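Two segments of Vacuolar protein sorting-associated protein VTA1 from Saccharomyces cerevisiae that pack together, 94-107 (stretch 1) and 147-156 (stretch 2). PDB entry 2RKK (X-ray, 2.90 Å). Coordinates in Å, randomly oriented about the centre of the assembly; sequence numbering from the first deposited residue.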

# COMPACT_ATOMS: atom_id res chain seq x y z
N MET A 94 -5.46 5.52 2.84
CA MET A 94 -4.52 6.57 2.51
C MET A 94 -3.98 7.23 3.77
O MET A 94 -2.78 7.51 3.87
N LEU A 95 -4.86 7.47 4.73
CA LEU A 95 -4.46 8.11 5.98
C LEU A 95 -3.50 7.27 6.81
O LEU A 95 -2.53 7.79 7.36
N ASN A 96 -3.78 5.97 6.91
CA ASN A 96 -2.94 5.06 7.67
C ASN A 96 -1.54 4.96 7.07
O ASN A 96 -0.55 4.91 7.80
N PHE A 97 -1.47 4.93 5.75
CA PHE A 97 -0.17 4.86 5.09
C PHE A 97 0.61 6.16 5.32
O PHE A 97 1.75 6.13 5.79
N THR A 98 -0.00 7.30 4.96
CA THR A 98 0.64 8.61 5.12
C THR A 98 1.09 8.88 6.55
O THR A 98 2.14 9.47 6.80
N MET A 99 0.27 8.45 7.49
CA MET A 99 0.55 8.66 8.90
C MET A 99 1.78 7.84 9.32
O MET A 99 2.66 8.35 9.99
N SER A 100 1.86 6.58 8.91
CA SER A 100 3.01 5.77 9.30
C SER A 100 4.30 6.40 8.78
O SER A 100 5.34 6.38 9.44
N LEU A 101 4.22 6.97 7.58
CA LEU A 101 5.38 7.63 6.99
C LEU A 101 5.70 8.91 7.79
O LEU A 101 6.84 9.14 8.20
N TYR A 102 4.68 9.74 7.99
CA TYR A 102 4.82 10.99 8.73
C TYR A 102 5.49 10.74 10.11
O TYR A 102 6.53 11.31 10.42
N ASN A 103 4.87 9.88 10.91
CA ASN A 103 5.38 9.56 12.23
C ASN A 103 6.79 9.03 12.25
O ASN A 103 7.54 9.28 13.20
N GLU A 104 7.15 8.27 11.22
CA GLU A 104 8.50 7.74 11.14
C GLU A 104 9.47 8.90 10.89
O GLU A 104 10.56 8.95 11.47
N LYS A 105 9.04 9.86 10.07
CA LYS A 105 9.87 11.02 9.74
C LYS A 105 10.02 12.05 10.84
O LYS A 105 10.96 12.86 10.82
N LEU A 106 9.09 12.06 11.80
CA LEU A 106 9.18 13.02 12.90
C LEU A 106 10.38 12.67 13.75
O LEU A 106 11.18 13.53 14.14
N LYS A 107 10.50 11.38 14.04
CA LYS A 107 11.61 10.88 14.82
C LYS A 107 12.91 11.21 14.13
O LYS A 107 13.87 11.61 14.77
N SER A 147 -6.35 18.57 12.45
CA SER A 147 -5.20 17.76 12.81
C SER A 147 -4.25 17.66 11.63
O SER A 147 -3.05 17.90 11.76
N LEU A 148 -4.81 17.31 10.47
CA LEU A 148 -4.03 17.17 9.26
C LEU A 148 -3.47 18.49 8.80
O LEU A 148 -2.33 18.56 8.37
N GLN A 149 -4.27 19.56 8.89
CA GLN A 149 -3.78 20.86 8.47
C GLN A 149 -2.59 21.24 9.34
O GLN A 149 -1.69 21.94 8.89
N LYS A 150 -2.58 20.75 10.58
CA LYS A 150 -1.49 21.05 11.52
C LYS A 150 -0.24 20.24 11.19
O LYS A 150 0.88 20.72 11.33
N ARG A 151 -0.45 19.00 10.76
CA ARG A 151 0.67 18.13 10.42
C ARG A 151 1.39 18.70 9.20
O ARG A 151 2.61 18.65 9.11
N ILE A 152 0.62 19.25 8.27
CA ILE A 152 1.21 19.84 7.10
C ILE A 152 2.04 21.03 7.53
O ILE A 152 3.19 21.17 7.13
N LYS A 153 1.48 21.88 8.39
CA LYS A 153 2.23 23.04 8.84
C LYS A 153 3.53 22.64 9.52
O LYS A 153 4.56 23.26 9.29
N TYR A 154 3.47 21.60 10.35
CA TYR A 154 4.65 21.12 11.06
C TYR A 154 5.74 20.79 10.05
O TYR A 154 6.91 21.11 10.26
N CYS A 155 5.37 20.17 8.93
CA CYS A 155 6.32 19.81 7.88
C CYS A 155 6.95 21.06 7.30
O CYS A 155 8.17 21.20 7.26
N LYS A 156 6.09 21.97 6.85
CA LYS A 156 6.53 23.23 6.27
C LYS A 156 7.42 24.03 7.22
O LYS A 156 8.25 24.81 6.78

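The two helices run at 39° with a closest axis approach of 12.1 Å, a gap filled by side chains from both helices; together they bury 364 Å². Tyr 102 contributes the largest share. Its CA-to-CB bond points toward stretch 2, and a t chi1 (177°) carries the ring across the gap, with chi2 at 68° setting the ring's tilt. In that pose Arg 151 CB lies over one face, 4.3 Å from the Tyr 102 ring centroid and 25° off the normal, a CH-pi contact, while Cys 155 SG sits at the edge, 4.9 Å from the same centroid and 80° off the normal. The closest atom pairs are Tyr 102 CE2 to Arg 151 CD and Tyr 102 CE1 to Cys 155 SG, both 3.6 Å. Beyond the ring, Tyr 102 OH reaches to 3.5 Å from Tyr 154 CG.

The CA-to-CB bond of Arg 151 also points toward stretch 1. Chi1 m and chi2 t extend the chain past the tyrosine, and chi3, between wells at -122°, turns the guanidinium so that Met 99 SD lies over one face. Met 99 starts sideways, but t, p, p torsions bring its end inward: its CE is 3.2 Å from Arg 151 NE, a tight approach, and 3.9 Å from Leu 148 CD2. Leu 95 (t, p) and Leu 148 (m, t) likewise start sideways yet converge at their tips, Leu 95 CD1 to Leu 148 CD2 being 3.9 Å.

At the other end Leu 106 (m, t) brings CD2 to 3.2 Å from Tyr 154 CE2, obliquely to that ring, whose t chi1 (-164°) accompanies a CB directed toward stretch 1. No hydrogen bond crosses the interface; Tyr 154 OH is satisfied elsewhere in the structure. Thr 98, on m, instead turns to its own helix, OG1 donating to Met 94 O at 3.1 Å.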

# COMPACT_ATOMS: atom_id res chain seq x y z
CB MET A 94 -5.20 7.64 1.65
CG MET A 94 -4.22 8.57 0.97
SD MET A 94 -3.81 8.04 -0.70
CE MET A 94 -3.57 6.23 -0.48
CB LEU A 95 -5.71 8.44 6.80
CG LEU A 95 -5.58 9.61 7.77
CD1 LEU A 95 -4.69 10.70 7.18
CD2 LEU A 95 -6.97 10.16 8.05
CB ASN A 96 -3.58 3.67 7.73
CG ASN A 96 -4.60 3.55 8.85
OD1 ASN A 96 -4.26 3.55 10.03
ND2 ASN A 96 -5.88 3.45 8.47
CB PHE A 97 -0.33 4.64 3.59
CG PHE A 97 0.96 4.82 2.83
CD1 PHE A 97 1.81 3.74 2.59
CD2 PHE A 97 1.35 6.09 2.42
CE1 PHE A 97 3.03 3.92 1.95
CE2 PHE A 97 2.56 6.29 1.78
CZ PHE A 97 3.40 5.20 1.54
CB THR A 98 -0.30 9.78 4.72
OG1 THR A 98 -0.65 9.66 3.34
CG2 THR A 98 0.41 11.14 4.94
CB MET A 99 -0.69 8.31 9.72
CG MET A 99 -0.81 9.04 11.04
SD MET A 99 -0.70 10.87 10.92
CE MET A 99 -2.23 11.25 10.08
CB SER A 100 2.83 4.34 8.81
OG SER A 100 1.72 3.73 9.45
CB LEU A 101 5.08 7.97 5.53
CG LEU A 101 5.92 9.06 4.89
CD1 LEU A 101 7.39 8.74 5.03
CD2 LEU A 101 5.51 9.20 3.46
CB TYR A 102 3.45 11.66 8.93
CG TYR A 102 3.48 12.94 9.74
CD1 TYR A 102 4.10 14.09 9.24
CD2 TYR A 102 2.94 12.98 11.02
CE1 TYR A 102 4.18 15.25 10.00
CE2 TYR A 102 3.01 14.14 11.79
CZ TYR A 102 3.64 15.27 11.27
OH TYR A 102 3.75 16.41 12.05
CB ASN A 103 4.49 8.55 12.93
CG ASN A 103 3.20 9.18 13.43
OD1 ASN A 103 3.19 10.32 13.88
ND2 ASN A 103 2.11 8.43 13.35
CB GLU A 104 8.59 6.69 10.01
CG GLU A 104 9.97 6.06 9.86
CD GLU A 104 10.69 6.52 8.58
OE1 GLU A 104 10.25 6.14 7.47
OE2 GLU A 104 11.70 7.27 8.70
CB LYS A 105 9.33 11.70 8.48
CG LYS A 105 9.34 10.80 7.28
CD LYS A 105 10.76 10.40 6.95
CE LYS A 105 10.80 9.34 5.87
NZ LYS A 105 12.19 8.88 5.65
CB LEU A 106 7.93 12.96 13.78
CG LEU A 106 6.70 13.68 13.26
CD1 LEU A 106 5.64 13.64 14.35
CD2 LEU A 106 7.04 15.11 12.91
CB LYS A 107 11.48 9.37 15.02
CG LYS A 107 10.64 9.00 16.23
CD LYS A 107 10.23 7.54 16.20
CE LYS A 107 9.18 7.32 15.11
NZ LYS A 107 8.66 5.92 15.04
CB SER A 147 -5.65 16.37 13.24
OG SER A 147 -6.56 16.44 14.32
CB LEU A 148 -4.88 16.59 8.14
CG LEU A 148 -5.38 15.18 8.43
CD1 LEU A 148 -6.14 14.68 7.20
CD2 LEU A 148 -4.20 14.28 8.75
CB GLN A 149 -4.86 21.92 8.60
CG GLN A 149 -6.14 21.58 7.90
CD GLN A 149 -7.15 22.71 8.00
OE1 GLN A 149 -7.40 23.26 9.08
NE2 GLN A 149 -7.74 23.06 6.86
CB LYS A 150 -1.89 20.74 12.98
CG LYS A 150 -3.08 21.54 13.53
CD LYS A 150 -2.76 23.01 13.78
CE LYS A 150 -4.02 23.90 13.68
NZ LYS A 150 -5.18 23.45 14.51
CB ARG A 151 0.18 16.71 10.17
CG ARG A 151 -0.34 16.07 11.43
CD ARG A 151 -0.50 14.59 11.22
NE ARG A 151 -1.86 14.09 11.44
CZ ARG A 151 -2.36 13.80 12.64
NH1 ARG A 151 -1.62 13.97 13.72
NH2 ARG A 151 -3.60 13.33 12.74
CB ILE A 152 0.14 20.31 6.11
CG1 ILE A 152 -0.60 19.09 5.56
CG2 ILE A 152 0.79 21.15 5.01
CD1 ILE A 152 -1.73 19.40 4.60
CB LYS A 153 1.40 23.89 9.79
CG LYS A 153 2.05 25.23 10.08
CD LYS A 153 2.11 26.11 8.82
CE LYS A 153 2.69 27.47 9.16
NZ LYS A 153 2.55 28.43 8.04
CB TYR A 154 4.27 19.87 11.85
CG TYR A 154 5.23 19.45 12.93
CD1 TYR A 154 4.99 19.76 14.26
CD2 TYR A 154 6.34 18.68 12.63
CE1 TYR A 154 5.83 19.28 15.27
CE2 TYR A 154 7.19 18.21 13.62
CZ TYR A 154 6.93 18.51 14.94
OH TYR A 154 7.75 18.00 15.92
CB CYS A 155 5.62 19.04 6.77
SG CYS A 155 5.14 17.36 7.25
CB LYS A 156 5.30 24.06 5.86
CG LYS A 156 4.34 23.33 4.92
CD LYS A 156 3.18 24.22 4.50
CE LYS A 156 3.45 24.95 3.19
NZ LYS A 156 3.33 24.03 2.01